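Local coordinates for hypothetical protein yiiM (Escherichia coli, PDB 1O65) that probably acts as a MOSC-domain oxidoreductase that binds molybdenum and works on nitrogenous compounds, at residues A[116-121]-A[168-173]; A[16-21]-A[37-42]; A[193-198]-A[224-229]. All blocks are in the same frame, centred on the assembly; numbering follows the deposited sequence.

Interaction 1: residues A[116-121]-A[168-173]; sequences FRWGEA and ADAPLE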
# COMPACT_ATOMS: atom_id res chain seq x y z
N PHE A 116 -12.69 -1.40 3.86
CA PHE A 116 -13.30 -2.25 2.87
C PHE A 116 -13.76 -3.57 3.53
O PHE A 116 -13.09 -4.09 4.42
CB PHE A 116 -12.35 -2.59 1.74
CG PHE A 116 -11.92 -1.54 0.78
CD1 PHE A 116 -10.91 -0.64 1.17
CD2 PHE A 116 -12.43 -1.43 -0.49
CE1 PHE A 116 -10.45 0.32 0.29
CE2 PHE A 116 -11.99 -0.46 -1.39
CZ PHE A 116 -11.00 0.42 -1.00
N ARG A 117 -14.93 -4.03 3.10
CA ARG A 117 -15.44 -5.32 3.51
C ARG A 117 -14.93 -6.30 2.41
O ARG A 117 -14.98 -5.88 1.25
CB ARG A 117 -16.96 -5.44 3.60
CG ARG A 117 -17.41 -6.85 4.00
CD ARG A 117 -18.89 -6.92 4.31
NE ARG A 117 -19.70 -6.51 3.18
CZ ARG A 117 -20.93 -5.99 3.24
NH1 ARG A 117 -21.53 -5.81 4.40
NH2 ARG A 117 -21.55 -5.64 2.11
N TRP A 118 -14.37 -7.40 2.83
CA TRP A 118 -13.83 -8.43 1.95
C TRP A 118 -14.22 -9.81 2.51
O TRP A 118 -13.65 -10.29 3.49
CB TRP A 118 -12.30 -8.32 1.82
CG TRP A 118 -11.69 -9.25 0.81
CD1 TRP A 118 -12.30 -9.75 -0.32
CD2 TRP A 118 -10.35 -9.77 0.79
NE1 TRP A 118 -11.44 -10.54 -1.02
CE2 TRP A 118 -10.24 -10.59 -0.35
CE3 TRP A 118 -9.25 -9.64 1.64
CZ2 TRP A 118 -9.06 -11.28 -0.67
CZ3 TRP A 118 -8.09 -10.33 1.32
CH2 TRP A 118 -7.99 -11.11 0.17
N GLY A 119 -15.30 -10.34 1.93
CA GLY A 119 -15.83 -11.63 2.36
C GLY A 119 -16.23 -11.48 3.83
O GLY A 119 -17.07 -10.63 4.14
N GLU A 120 -15.60 -12.24 4.72
CA GLU A 120 -15.98 -12.10 6.13
C GLU A 120 -15.07 -11.10 6.85
O GLU A 120 -15.25 -10.92 8.04
CB GLU A 120 -15.82 -13.44 6.87
CG GLU A 120 -16.23 -14.63 6.02
CD GLU A 120 -17.74 -14.83 6.09
OE1 GLU A 120 -18.47 -13.94 5.63
OE2 GLU A 120 -18.10 -15.90 6.63
N ALA A 121 -14.14 -10.47 6.15
CA ALA A 121 -13.20 -9.57 6.78
C ALA A 121 -13.50 -8.09 6.60
O ALA A 121 -14.35 -7.69 5.83
CB ALA A 121 -11.77 -9.85 6.26
N ALA A 168 -10.49 -15.03 -3.59
CA ALA A 168 -10.29 -14.42 -4.89
C ALA A 168 -11.65 -14.15 -5.52
O ALA A 168 -11.77 -13.29 -6.39
CB ALA A 168 -9.47 -15.32 -5.79
N ASP A 169 -12.67 -14.86 -5.05
CA ASP A 169 -14.02 -14.71 -5.53
C ASP A 169 -14.76 -13.54 -4.91
O ASP A 169 -15.61 -12.99 -5.61
CB ASP A 169 -14.83 -16.01 -5.31
CG ASP A 169 -14.27 -17.04 -6.29
OD1 ASP A 169 -14.17 -16.65 -7.48
OD2 ASP A 169 -13.90 -18.14 -5.86
N ALA A 170 -14.51 -13.22 -3.65
CA ALA A 170 -15.15 -12.08 -3.03
C ALA A 170 -14.43 -10.78 -3.40
O ALA A 170 -13.22 -10.65 -3.20
CB ALA A 170 -15.11 -12.23 -1.51
N PRO A 171 -15.16 -9.79 -3.88
CA PRO A 171 -14.63 -8.50 -4.23
C PRO A 171 -14.39 -7.58 -3.03
O PRO A 171 -14.96 -7.78 -1.96
CB PRO A 171 -15.76 -7.87 -5.07
CG PRO A 171 -17.00 -8.45 -4.49
CD PRO A 171 -16.63 -9.88 -4.11
N LEU A 172 -13.48 -6.61 -3.20
CA LEU A 172 -13.28 -5.60 -2.16
C LEU A 172 -14.47 -4.62 -2.25
O LEU A 172 -14.80 -4.16 -3.34
CB LEU A 172 -12.01 -4.78 -2.36
CG LEU A 172 -10.71 -5.56 -2.49
CD1 LEU A 172 -9.54 -4.61 -2.71
CD2 LEU A 172 -10.49 -6.44 -1.26
N GLU A 173 -15.12 -4.37 -1.13
CA GLU A 173 -16.26 -3.45 -1.13
C GLU A 173 -15.98 -2.28 -0.19
O GLU A 173 -15.87 -2.44 1.03
CB GLU A 173 -17.53 -4.16 -0.68
CG GLU A 173 -17.80 -5.54 -1.27
CD GLU A 173 -18.76 -6.35 -0.42
OE1 GLU A 173 -19.97 -6.04 -0.44
OE2 GLU A 173 -18.35 -7.28 0.30
O HOH W 1 -16.67 -9.25 -0.25
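Two antiparallel strands of the MOSC domain's mixed sheet meet here, strand 115-118 running beside strand 172-176 just where the first enters a type II' turn from Trp-118 to Ala-121. Arg-117 and Glu-173 form a hydrogen-bonded pair, with Arg-117 N donating its N-H to Glu-173 O at 2.8 Å in the carbonyl plane and Glu-173 N answering to Arg-117 O almost along the C=O axis. Their side chains leave on the same face of the sheet and join in a salt bridge. The arginine is bent at chi3 (59°), which turns its guanidinium side-on: NE goes to OE2 and NH2 to OE1 of Glu-173, the latter at 3.0 Å. Both carboxylate oxygens lie close to the guanidinium plane, yet the nitrogens approach them from above the carboxylate plane, the two groups being tilted by 46°.

On the other face, Leu-172 lays CD2 over the five-membered ring of Trp-118, a CH-pi contact 3.8 Å from the ring centroid, while Phe-116 CD2 touches Leu-172 CB. The indole edge offers NE1 to Ala-170 O, a weak, bent bond shared with a weak one to Ser-167 O. Val-17 and Val-19 of strand 14-21 also pack on this indole. Where the strands part, one water accepts from Gly-119 N and donates to Pro-171 O and, at 2.6 Å, to Glu-173 OE2.

Interaction 2: residues A[16-21]-A[37-42]; sequences PVDVYT and KIQVDG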
# COMPACT_ATOMS: atom_id res chain seq x y z
N PRO A 16 -13.13 -6.45 -8.06
CA PRO A 16 -12.66 -7.84 -8.17
C PRO A 16 -11.19 -7.89 -7.80
O PRO A 16 -10.43 -6.98 -8.15
CB PRO A 16 -12.92 -8.18 -9.61
CG PRO A 16 -14.06 -7.34 -10.03
CD PRO A 16 -14.13 -6.14 -9.11
N VAL A 17 -10.77 -8.93 -7.08
CA VAL A 17 -9.37 -8.93 -6.67
C VAL A 17 -8.66 -10.24 -6.79
O VAL A 17 -9.20 -11.29 -6.46
CB VAL A 17 -9.30 -8.37 -5.22
CG1 VAL A 17 -9.86 -9.35 -4.21
CG2 VAL A 17 -7.88 -7.97 -4.87
N ASP A 18 -7.44 -10.22 -7.31
CA ASP A 18 -6.57 -11.39 -7.39
C ASP A 18 -5.70 -11.39 -6.12
O ASP A 18 -5.22 -10.32 -5.73
CB ASP A 18 -5.69 -11.30 -8.64
CG ASP A 18 -6.50 -11.51 -9.91
OD1 ASP A 18 -7.51 -12.25 -9.84
OD2 ASP A 18 -6.14 -10.96 -10.95
N VAL A 19 -5.53 -12.54 -5.52
CA VAL A 19 -4.85 -12.76 -4.26
C VAL A 19 -3.56 -13.55 -4.43
O VAL A 19 -3.53 -14.55 -5.15
CB VAL A 19 -5.76 -13.59 -3.31
CG1 VAL A 19 -5.14 -13.68 -1.92
CG2 VAL A 19 -7.16 -13.06 -3.27
N TYR A 20 -2.47 -13.09 -3.83
CA TYR A 20 -1.18 -13.74 -3.92
C TYR A 20 -0.54 -13.88 -2.54
O TYR A 20 -0.69 -13.01 -1.69
CB TYR A 20 -0.17 -13.02 -4.81
CG TYR A 20 -0.62 -12.83 -6.25
CD1 TYR A 20 -1.48 -11.79 -6.56
CD2 TYR A 20 -0.22 -13.68 -7.27
CE1 TYR A 20 -1.94 -11.59 -7.84
CE2 TYR A 20 -0.65 -13.49 -8.57
CZ TYR A 20 -1.50 -12.45 -8.85
OH TYR A 20 -1.96 -12.21 -10.13
N THR A 21 0.07 -15.03 -2.27
CA THR A 21 0.77 -15.24 -1.02
C THR A 21 2.04 -16.07 -1.31
O THR A 21 2.14 -16.69 -2.36
CB THR A 21 -0.02 -15.99 0.06
OG1 THR A 21 -0.24 -17.33 -0.38
CG2 THR A 21 -1.33 -15.33 0.42
N LYS A 37 5.46 -14.49 -5.06
CA LYS A 37 4.26 -15.01 -4.42
C LYS A 37 3.40 -15.76 -5.44
O LYS A 37 3.35 -15.39 -6.61
CB LYS A 37 3.42 -13.87 -3.84
CG LYS A 37 4.13 -13.06 -2.77
CD LYS A 37 3.46 -11.71 -2.58
CE LYS A 37 2.92 -11.59 -1.16
NZ LYS A 37 4.01 -11.87 -0.17
N ILE A 38 2.66 -16.74 -4.98
CA ILE A 38 1.82 -17.53 -5.87
C ILE A 38 0.34 -17.23 -5.72
O ILE A 38 -0.18 -17.09 -4.62
CB ILE A 38 2.09 -19.04 -5.63
CG1 ILE A 38 3.53 -19.38 -6.04
CG2 ILE A 38 1.12 -19.89 -6.42
CD1 ILE A 38 4.54 -19.28 -4.92
N GLN A 39 -0.37 -17.14 -6.85
CA GLN A 39 -1.80 -16.89 -6.85
C GLN A 39 -2.60 -17.96 -6.10
O GLN A 39 -2.36 -19.16 -6.19
CB GLN A 39 -2.35 -16.74 -8.28
CG GLN A 39 -3.76 -16.22 -8.33
CD GLN A 39 -4.25 -15.61 -9.61
OE1 GLN A 39 -3.79 -15.87 -10.72
NE2 GLN A 39 -5.25 -14.73 -9.51
N VAL A 40 -3.52 -17.50 -5.28
CA VAL A 40 -4.41 -18.33 -4.46
C VAL A 40 -5.78 -18.32 -5.15
O VAL A 40 -6.30 -17.25 -5.47
CB VAL A 40 -4.49 -17.78 -3.04
CG1 VAL A 40 -5.56 -18.42 -2.19
CG2 VAL A 40 -3.12 -17.95 -2.37
N ASP A 41 -6.37 -19.49 -5.37
CA ASP A 41 -7.63 -19.53 -6.10
C ASP A 41 -8.85 -19.75 -5.24
O ASP A 41 -9.95 -19.36 -5.66
CB ASP A 41 -7.57 -20.65 -7.17
CG ASP A 41 -6.56 -20.26 -8.24
OD1 ASP A 41 -6.62 -19.08 -8.67
OD2 ASP A 41 -5.70 -21.10 -8.61
N GLY A 42 -8.67 -20.40 -4.11
CA GLY A 42 -9.79 -20.67 -3.22
C GLY A 42 -9.83 -19.68 -2.06
O GLY A 42 -9.18 -18.64 -2.07
O HOH W 2 -6.41 -15.01 -7.02
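Asp-18 opens the contact along 16-21: its carboxylate pairs with Arg-74, while OD1 lies 3.4 Å from Gln-39 NE2, the carboxylate and amide planes standing steeply across each other. At Val-19 the backbone takes over. Its carbonyl O receives Val-40 N at 3.0 Å in a nearly straight bond, the donor standing above the carbonyl plane, and Gln-39 CA makes a CA-H...O contact with the same oxygen. Val-19 N is served by a water that also accepts from Gln-39 NE2 and donates to Val-40 O, so one solvent molecule bridges the strands where they splay apart.

Tyr-20 and Gln-39 form the non-hydrogen-bonded pair of this antiparallel ladder, through which strand 38-40 joins the mixed sheet of the MOSC fold; the opposite edge of strand 14-21 here is taken by strand 100-102, with Tyr-20 hydrogen-bonded to Asn-99, just before that strand. With CG anti to the carbonyl carbon (chi1 -58°), the tyrosine ring swings across Gln-39, whose extended chain passes over one ring face; CE2 comes to 3.7 Å from Gln-39 CB, and ring and amide planes are only 19° apart. An alanine at Tyr-20 would remove that ring and would probably leave the aliphatic part of Gln-39 less well held, along with the packing against Ala-93 and Pro-94.

Thr-21 closes a hydrogen-bonded pair with Ile-38: Thr-21 N reaches Ile-38 O at 3.1 Å, and Ile-38 N returns to Thr-21 O at 2.7 Å. Thr-21 OG1, set between backbone N and carbonyl carbon (chi1 67°), faces Val-40 CG2 at 3.6 Å.

Interaction 3: residues A[193-198]-A[224-229]; sequences MPFDDD and GKIEDF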
# COMPACT_ATOMS: atom_id res chain seq x y z
N MET A 193 6.98 16.92 -0.96
CA MET A 193 7.00 18.31 -0.55
C MET A 193 8.05 18.64 0.49
O MET A 193 8.57 17.79 1.22
CB MET A 193 5.65 18.79 -0.08
CG MET A 193 4.73 17.84 0.63
SD MET A 193 3.65 18.69 1.83
CE MET A 193 4.73 18.72 3.25
N PRO A 194 8.40 19.93 0.52
CA PRO A 194 9.34 20.41 1.52
C PRO A 194 8.65 20.45 2.88
O PRO A 194 7.43 20.41 2.97
CB PRO A 194 9.75 21.80 1.06
CG PRO A 194 8.91 22.13 -0.10
CD PRO A 194 8.36 20.83 -0.66
N PHE A 195 9.44 20.49 3.95
CA PHE A 195 8.94 20.55 5.30
C PHE A 195 7.74 21.48 5.44
O PHE A 195 7.72 22.64 5.03
CB PHE A 195 10.08 21.01 6.26
CG PHE A 195 9.66 20.79 7.70
CD1 PHE A 195 8.86 21.72 8.35
CD2 PHE A 195 9.99 19.61 8.36
CE1 PHE A 195 8.44 21.48 9.63
CE2 PHE A 195 9.56 19.36 9.65
CZ PHE A 195 8.81 20.32 10.30
N ASP A 196 6.62 20.94 5.93
CA ASP A 196 5.41 21.75 6.15
C ASP A 196 4.76 21.23 7.43
O ASP A 196 4.21 20.12 7.37
CB ASP A 196 4.40 21.63 5.00
CG ASP A 196 3.26 22.62 5.14
OD1 ASP A 196 3.53 23.84 5.28
OD2 ASP A 196 2.08 22.25 5.13
N ASP A 197 4.83 21.92 8.53
CA ASP A 197 4.19 21.40 9.74
C ASP A 197 2.70 21.15 9.57
O ASP A 197 2.16 20.20 10.13
CB ASP A 197 4.39 22.39 10.92
CG ASP A 197 3.94 21.77 12.21
OD1 ASP A 197 4.61 20.83 12.69
OD2 ASP A 197 2.90 22.19 12.78
N ASP A 198 2.00 22.08 8.90
CA ASP A 198 0.57 21.99 8.71
C ASP A 198 0.17 20.71 7.96
O ASP A 198 -0.81 20.05 8.29
CB ASP A 198 0.00 23.20 7.98
CG ASP A 198 -0.07 24.46 8.80
OD1 ASP A 198 -0.05 24.41 10.04
OD2 ASP A 198 -0.17 25.55 8.17
N GLY A 224 11.70 19.39 13.30
CA GLY A 224 11.71 20.49 12.32
C GLY A 224 12.48 20.03 11.09
O GLY A 224 12.91 20.83 10.27
N LYS A 225 12.61 18.70 10.90
CA LYS A 225 13.33 18.21 9.75
C LYS A 225 12.72 16.95 9.14
O LYS A 225 11.97 16.22 9.76
CB LYS A 225 14.81 17.90 10.08
CG LYS A 225 15.64 19.17 10.25
CD LYS A 225 17.09 18.97 10.51
CE LYS A 225 17.40 18.18 11.78
NZ LYS A 225 18.47 18.89 12.55
N ILE A 226 13.09 16.71 7.89
CA ILE A 226 12.67 15.52 7.17
C ILE A 226 13.72 14.45 7.35
O ILE A 226 14.88 14.71 6.97
CB ILE A 226 12.48 15.87 5.67
CG1 ILE A 226 11.42 16.98 5.58
CG2 ILE A 226 12.09 14.64 4.87
CD1 ILE A 226 11.14 17.50 4.20
N GLU A 227 13.42 13.32 7.92
CA GLU A 227 14.43 12.25 8.04
C GLU A 227 14.99 11.86 6.66
O GLU A 227 14.38 12.13 5.61
CB GLU A 227 13.81 11.02 8.74
CG GLU A 227 12.94 10.18 7.79
CD GLU A 227 11.61 10.85 7.45
OE1 GLU A 227 11.15 11.79 8.14
OE2 GLU A 227 10.99 10.49 6.44
N ASP A 228 16.15 11.21 6.67
CA ASP A 228 16.87 10.78 5.47
C ASP A 228 16.30 9.54 4.81
O ASP A 228 15.92 8.56 5.47
CB ASP A 228 18.34 10.47 5.84
CG ASP A 228 19.21 10.47 4.59
OD1 ASP A 228 19.51 11.59 4.10
OD2 ASP A 228 19.57 9.39 4.10
N PHE A 229 16.28 9.52 3.49
CA PHE A 229 15.73 8.40 2.73
C PHE A 229 16.80 7.53 2.06
O PHE A 229 16.44 6.47 1.53
CB PHE A 229 14.81 8.89 1.61
CG PHE A 229 13.75 9.88 1.93
CD1 PHE A 229 13.08 9.87 3.13
CD2 PHE A 229 13.36 10.82 0.98
CE1 PHE A 229 12.09 10.80 3.41
CE2 PHE A 229 12.36 11.74 1.24
CZ PHE A 229 11.72 11.74 2.45
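The phenyl ring of Phe-195 is the one flat group that reaches across this contact, and it lies against main chain. Gly-224 O sits over one face, displaced toward the rim, while Ile-226 CG1 approaches at the edge, 4.1 Å from CD2. The closest touch is at the outer end of the ring: CE2 of Phe-195 is 3.3 Å from Gly-224 C and 3.4 Å from Lys-225 N, and CZ comes to 3.5 Å from Gly-224 CA. With CG anti to the backbone N (chi1 -168°), Phe-195 projects from its loop straight at the bend where the other segment begins. That bend starts at Gly-224, which leaves the helical conformation with a positive phi (77°) that by itself favours glycine; the ring lies on the peptide joining it to Lys-225.

Ile-226 fills in beside the phenyl group. Its chain runs out with CG1 anti to the carbonyl carbon and CD1 anti again beyond it (chi2 177°), so the terminal methyl arrives at the backbone, 3.4 Å from Phe-195 N and 3.9 Å from Met-193 O. The join is therefore made by van der Waals contact alone, with an aromatic ring and a branched chain each resting on the opposite backbone.

Segment 193-198 leads into helix 197-204, within the stretch that matches the YiiM-like 3-alpha helix domain, and 224-229 is the loop after helix 211-223. Asp-196 is the N-cap of helix 197-204, its OD2 accepting from Gln-199 N, and Asp-197 forms a salt bridge with Arg-221 of helix 211-223. Tyr-200 of helix 197-204 meets the Phe-195 ring edge-to-face and also touches Ile-226. The contact thus ties the loop entering helix 197-204 to the loop before helix 230-234, with Arg-220 of helix 211-223 packed against both Phe-195 and Ile-226.

Interactions 1 and 2 are neighbours in one mixed sheet, their centres about 13 Å apart. They touch through the Trp-118 indole, and both belong to that sheet through the neighbouring strands 14-21 and 172-176. Interaction 3 belongs to the helical part instead, on the opposite side of the chain's centre; its centre is about 36 Å from that of interaction 1 and about 37 Å from that of interaction 2, with no touch. Along the chain they come in series: interaction 2 closes first, then interaction 1, then interaction 3. The first two therefore join strands of the sheet, whereas the third joins helix connections near the C-terminus.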